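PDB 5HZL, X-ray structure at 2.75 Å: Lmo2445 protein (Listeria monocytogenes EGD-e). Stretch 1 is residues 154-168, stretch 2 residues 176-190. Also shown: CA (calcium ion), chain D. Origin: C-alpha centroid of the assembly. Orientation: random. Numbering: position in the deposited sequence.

Stretch 1, residues 154-168: NAGLSGYIAEDIWMN
Stretch 2, residues 176-190: ILNENHLISIPEDIF

The two stretches run parallel through a short two-residue bridge ladder and bury 1233 Å² between them, counting both sides. The CA atoms of Asn154 and Glu179 lie 4.5 Å apart, and the register advances through Ser158–His181 (4.6 Å) and Glu163–Pro186 (4.5 Å) to Met167–Ile189 (6.3 Å).

Asn154 (phi/psi 50/45, chi1 t) donates from N to Asn178 O at 2.9 Å, nearly linearly. Its OD1 receives water 1 (3.1 Å), which also donates to Glu179 O (2.7 Å) and accepts from Gly156 N (2.9 Å). Asn180, chi1 m and directed toward stretch 1, places OD1 3.0 Å from Ala155 N and 3.3 Å from Leu157 N; the second hydrogen bond is weak. Its ND2 donates to Leu177 O at 2.7 Å, so the buried amide links the Leu177 carbonyl of its own stretch to the Ala155 and Leu157 amides of stretch 1. Gly156 adopts phi/psi 68/15, a positive phi that favours glycine.

Leu157 (m, t) points toward stretch 2, with CD1 3.7 Å from Leu177 CD2. Its carbonyl opens the ladder, as His181 N donates to Leu157 O at 2.7 Å. Ser158 (-133/159) pairs with His181, their side chains on the same face; Ser158 OG turns back to donate to Gly156 O at 2.7 Å and lies near the plane of the imidazole at its edge. Gly159 (83/-156) pairs with Leu182, CA to CA 5.0 Å. Gly159 N reaches His181 O weakly at 3.4 Å, whereas Ile183 N donates to Gly159 O at 3.0 Å and 167°.

Beyond the ladder, Tyr160 (chi1 t) brings CE1 to 3.4 Å from Ser184 OG. That hydroxyl, with chi1 t, donates to Ile161 O at 2.8 Å. Ile161 (p, t) packs CG2 against Leu182 CD2 and CD1 against Pro186 CD, each at 3.8 Å.

A type I turn spans Ala162 to Ile165. Within it, Glu163 (m, t) extends to the calcium ion, OE1 binding at 2.5 Å, while Glu187 OE2 binds at 2.6 Å; the shared metal explains how these carboxylate oxygens can sit 3.1 Å apart. Pro186 occupies the N-cap position, right before the helix that starts at Glu187; from that helix Asp188 N donates to Glu163 O at 3.1 Å. Water 2 donates to Glu163 O (2.7 Å) and Ile165 O (2.9 Å) and accepts from Ile189 N (2.7 Å).

Trp166 (64/34, chi1 m) sets CZ3 3.5 Å from Leu177 CD1 and 4.2 Å from Pro186 CG. Selenomethionine Met167, m throughout, ends the contact with SE 4.0 Å from Ile189 CD1.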

# COMPACT_ATOMS: atom_id res chain seq x y z
N ASN A 154 6.56 3.66 -0.44
CA ASN A 154 6.32 4.24 -1.75
C ASN A 154 5.28 3.47 -2.59
O ASN A 154 5.48 3.23 -3.76
CB ASN A 154 7.69 4.30 -2.45
CG ASN A 154 7.69 5.08 -3.74
OD1 ASN A 154 6.81 5.91 -3.99
ND2 ASN A 154 8.71 4.83 -4.57
N ALA A 155 4.18 3.10 -1.95
CA ALA A 155 3.11 2.31 -2.59
C ALA A 155 1.83 3.09 -2.94
O ALA A 155 0.78 2.47 -3.14
CB ALA A 155 2.76 1.14 -1.66
N GLY A 156 1.90 4.41 -2.99
CA GLY A 156 0.73 5.24 -3.30
C GLY A 156 -0.40 5.29 -2.27
O GLY A 156 -1.51 5.74 -2.61
N LEU A 157 -0.15 4.86 -1.02
CA LEU A 157 -1.21 4.88 0.01
C LEU A 157 -1.64 6.32 0.20
O LEU A 157 -0.81 7.19 0.44
CB LEU A 157 -0.74 4.29 1.32
CG LEU A 157 -0.42 2.80 1.31
CD1 LEU A 157 0.37 2.43 2.56
CD2 LEU A 157 -1.69 1.97 1.21
N SER A 158 -2.94 6.55 0.09
CA SER A 158 -3.45 7.89 0.13
C SER A 158 -4.64 8.12 1.04
O SER A 158 -5.38 7.19 1.37
CB SER A 158 -3.91 8.23 -1.29
OG SER A 158 -2.89 7.98 -2.24
N GLY A 159 -4.80 9.39 1.39
CA GLY A 159 -5.92 9.83 2.21
C GLY A 159 -5.74 9.66 3.69
O GLY A 159 -4.62 9.61 4.20
N TYR A 160 -6.87 9.58 4.37
CA TYR A 160 -6.93 9.43 5.80
C TYR A 160 -6.98 7.96 6.24
O TYR A 160 -7.64 7.16 5.61
CB TYR A 160 -8.20 10.14 6.31
CG TYR A 160 -8.42 10.08 7.81
CD1 TYR A 160 -7.88 11.05 8.65
CD2 TYR A 160 -9.15 9.05 8.37
CE1 TYR A 160 -8.07 10.98 10.02
CE2 TYR A 160 -9.35 8.98 9.74
CZ TYR A 160 -8.80 9.95 10.56
OH TYR A 160 -9.01 9.86 11.91
N ILE A 161 -6.28 7.64 7.33
CA ILE A 161 -6.33 6.30 7.92
C ILE A 161 -6.57 6.45 9.42
O ILE A 161 -6.03 7.34 10.07
CB ILE A 161 -5.11 5.41 7.63
CG1 ILE A 161 -3.82 5.96 8.21
CG2 ILE A 161 -4.98 5.23 6.12
CD1 ILE A 161 -2.67 5.01 7.94
N ALA A 162 -7.39 5.54 9.94
CA ALA A 162 -7.77 5.56 11.34
C ALA A 162 -6.61 5.35 12.31
O ALA A 162 -5.62 4.70 11.99
CB ALA A 162 -8.86 4.53 11.58
N GLU A 163 -6.75 5.93 13.50
CA GLU A 163 -5.76 5.80 14.55
C GLU A 163 -5.62 4.34 14.96
O GLU A 163 -4.52 3.89 15.24
CB GLU A 163 -6.11 6.66 15.80
CG GLU A 163 -6.07 8.18 15.58
CD GLU A 163 -6.28 9.02 16.86
OE1 GLU A 163 -6.10 10.27 16.80
OE2 GLU A 163 -6.60 8.47 17.94
N ASP A 164 -6.73 3.60 14.94
CA ASP A 164 -6.77 2.18 15.37
C ASP A 164 -6.52 1.05 14.33
O ASP A 164 -6.63 -0.14 14.69
CB ASP A 164 -8.05 1.90 16.21
CG ASP A 164 -9.37 2.16 15.47
OD1 ASP A 164 -9.36 2.43 14.25
OD2 ASP A 164 -10.43 2.10 16.13
N ILE A 165 -6.16 1.35 13.08
CA ILE A 165 -5.91 0.24 12.16
C ILE A 165 -4.60 -0.46 12.49
O ILE A 165 -3.69 0.11 13.12
CB ILE A 165 -5.93 0.59 10.65
CG1 ILE A 165 -4.72 1.41 10.21
CG2 ILE A 165 -7.25 1.26 10.26
CD1 ILE A 165 -4.68 1.57 8.70
N TRP A 166 -4.53 -1.71 12.05
CA TRP A 166 -3.40 -2.59 12.23
C TRP A 166 -3.09 -2.95 13.71
O TRP A 166 -1.93 -3.16 14.10
CB TRP A 166 -2.17 -2.08 11.45
CG TRP A 166 -2.45 -1.81 9.97
CD1 TRP A 166 -3.17 -2.60 9.11
CD2 TRP A 166 -1.93 -0.74 9.18
NE1 TRP A 166 -3.18 -2.05 7.86
CE2 TRP A 166 -2.42 -0.91 7.86
CE3 TRP A 166 -1.11 0.37 9.45
CZ2 TRP A 166 -2.12 -0.02 6.82
CZ3 TRP A 166 -0.82 1.25 8.42
CH2 TRP A 166 -1.32 1.05 7.12
N MSE A 167 -4.16 -3.05 14.50
CA MSE A 167 -4.07 -3.41 15.92
C MSE A 167 -4.59 -4.80 16.14
O MSE A 167 -4.82 -5.22 17.28
CB MSE A 167 -4.89 -2.40 16.70
CG MSE A 167 -4.22 -1.04 16.68
SE MSE A 167 -2.56 -1.13 17.73
CE MSE A 167 -3.31 -1.14 19.55
N ASN A 168 -4.75 -5.53 15.05
CA ASN A 168 -5.24 -6.90 15.04
C ASN A 168 -4.11 -7.94 14.76
O ASN A 168 -4.41 -9.10 14.51
CB ASN A 168 -6.33 -7.01 13.95
CG ASN A 168 -5.82 -6.64 12.53
OD1 ASN A 168 -4.92 -5.80 12.36
ND2 ASN A 168 -6.41 -7.27 11.50
N ILE A 176 6.84 -0.62 7.48
CA ILE A 176 7.49 0.41 6.67
C ILE A 176 6.44 1.12 5.82
O ILE A 176 5.81 0.49 4.98
CB ILE A 176 8.57 -0.20 5.74
CG1 ILE A 176 9.39 -1.32 6.43
CG2 ILE A 176 9.45 0.90 5.14
CD1 ILE A 176 10.15 -0.93 7.67
N LEU A 177 6.26 2.43 6.05
CA LEU A 177 5.27 3.24 5.33
C LEU A 177 5.77 4.58 4.78
O LEU A 177 4.95 5.44 4.46
CB LEU A 177 4.10 3.53 6.27
CG LEU A 177 3.24 2.36 6.75
CD1 LEU A 177 2.28 2.82 7.82
CD2 LEU A 177 2.49 1.77 5.57
N ASN A 178 7.09 4.78 4.68
CA ASN A 178 7.57 6.05 4.14
C ASN A 178 7.21 6.24 2.67
O ASN A 178 6.85 5.29 1.99
CB ASN A 178 9.09 6.24 4.33
CG ASN A 178 9.92 5.08 3.79
OD1 ASN A 178 9.72 3.94 4.17
ND2 ASN A 178 10.91 5.39 2.96
N GLU A 179 7.29 7.48 2.21
CA GLU A 179 7.05 7.89 0.81
C GLU A 179 5.65 7.64 0.23
O GLU A 179 5.49 7.42 -0.97
CB GLU A 179 8.15 7.30 -0.07
CG GLU A 179 9.54 7.77 0.36
CD GLU A 179 10.65 7.03 -0.34
OE1 GLU A 179 10.46 6.60 -1.50
OE2 GLU A 179 11.75 6.89 0.26
N ASN A 180 4.65 7.70 1.10
CA ASN A 180 3.26 7.52 0.71
C ASN A 180 2.57 8.89 0.65
O ASN A 180 3.25 9.90 0.67
CB ASN A 180 2.60 6.52 1.64
CG ASN A 180 3.03 5.09 1.37
OD1 ASN A 180 2.90 4.62 0.25
ND2 ASN A 180 3.50 4.39 2.39
N HIS A 181 1.24 8.92 0.55
CA HIS A 181 0.49 10.18 0.44
C HIS A 181 -0.61 10.29 1.47
O HIS A 181 -1.72 10.76 1.19
CB HIS A 181 -0.14 10.29 -0.97
CG HIS A 181 0.82 10.03 -2.09
ND1 HIS A 181 1.93 10.81 -2.31
CD2 HIS A 181 0.82 9.08 -3.06
CE1 HIS A 181 2.59 10.34 -3.36
NE2 HIS A 181 1.93 9.30 -3.83
N LEU A 182 -0.29 9.85 2.68
CA LEU A 182 -1.22 9.87 3.80
C LEU A 182 -1.28 11.25 4.47
O LEU A 182 -0.27 11.94 4.56
CB LEU A 182 -0.80 8.81 4.81
CG LEU A 182 -0.85 7.37 4.28
CD1 LEU A 182 -0.18 6.40 5.23
CD2 LEU A 182 -2.30 7.00 4.01
N ILE A 183 -2.48 11.64 4.93
CA ILE A 183 -2.69 12.93 5.60
C ILE A 183 -2.98 12.72 7.08
O ILE A 183 -3.39 13.63 7.79
CB ILE A 183 -3.88 13.70 4.98
CG1 ILE A 183 -5.23 13.00 5.27
CG2 ILE A 183 -3.65 13.86 3.49
CD1 ILE A 183 -6.44 13.80 4.86
N SER A 184 -2.72 11.51 7.54
CA SER A 184 -3.02 11.11 8.88
C SER A 184 -2.00 10.08 9.32
O SER A 184 -1.31 9.50 8.48
CB SER A 184 -4.42 10.51 8.83
OG SER A 184 -4.81 9.91 10.04
N ILE A 185 -1.92 9.85 10.63
CA ILE A 185 -0.99 8.89 11.19
C ILE A 185 -1.73 7.74 11.89
O ILE A 185 -2.71 7.99 12.61
CB ILE A 185 -0.08 9.57 12.24
CG1 ILE A 185 0.69 10.74 11.63
CG2 ILE A 185 0.91 8.57 12.87
CD1 ILE A 185 1.63 11.46 12.59
N PRO A 186 -1.27 6.49 11.68
CA PRO A 186 -1.85 5.36 12.42
C PRO A 186 -1.21 5.40 13.82
O PRO A 186 -0.25 4.69 14.10
CB PRO A 186 -1.40 4.14 11.61
CG PRO A 186 -0.15 4.57 10.94
CD PRO A 186 -0.28 6.04 10.69
N GLU A 187 -1.75 6.26 14.68
CA GLU A 187 -1.20 6.46 16.02
C GLU A 187 -1.07 5.25 16.94
O GLU A 187 0.00 5.02 17.48
CB GLU A 187 -1.97 7.54 16.78
CG GLU A 187 -1.78 8.93 16.21
CD GLU A 187 -2.35 10.00 17.10
OE1 GLU A 187 -1.84 11.13 17.04
OE2 GLU A 187 -3.30 9.72 17.89
N ASP A 188 -2.16 4.51 17.12
CA ASP A 188 -2.14 3.36 18.03
C ASP A 188 -0.94 2.43 17.85
O ASP A 188 -0.22 2.18 18.82
CB ASP A 188 -3.43 2.53 17.93
CG ASP A 188 -4.66 3.26 18.43
OD1 ASP A 188 -4.65 4.50 18.57
OD2 ASP A 188 -5.66 2.57 18.69
N ILE A 189 -0.73 1.96 16.63
CA ILE A 189 0.35 1.02 16.34
C ILE A 189 1.74 1.61 16.63
O ILE A 189 2.60 0.91 17.17
CB ILE A 189 0.24 0.41 14.92
CG1 ILE A 189 1.12 -0.84 14.77
CG2 ILE A 189 0.53 1.45 13.84
CD1 ILE A 189 0.73 -1.98 15.70
N PHE A 190 1.98 2.89 16.28
CA PHE A 190 3.29 3.48 16.58
C PHE A 190 3.51 3.72 18.07
O PHE A 190 4.64 3.62 18.54
CB PHE A 190 3.55 4.78 15.81
CG PHE A 190 3.63 4.61 14.32
CD1 PHE A 190 4.43 3.62 13.75
CD2 PHE A 190 3.01 5.51 13.49
CE1 PHE A 190 4.52 3.47 12.38
CE2 PHE A 190 3.11 5.37 12.11
CZ PHE A 190 3.87 4.36 11.55
CA CA D . -5.00 11.40 18.80
O HOH W 1 3.93 6.44 -2.97
O HOH W 2 -2.41 2.27 14.56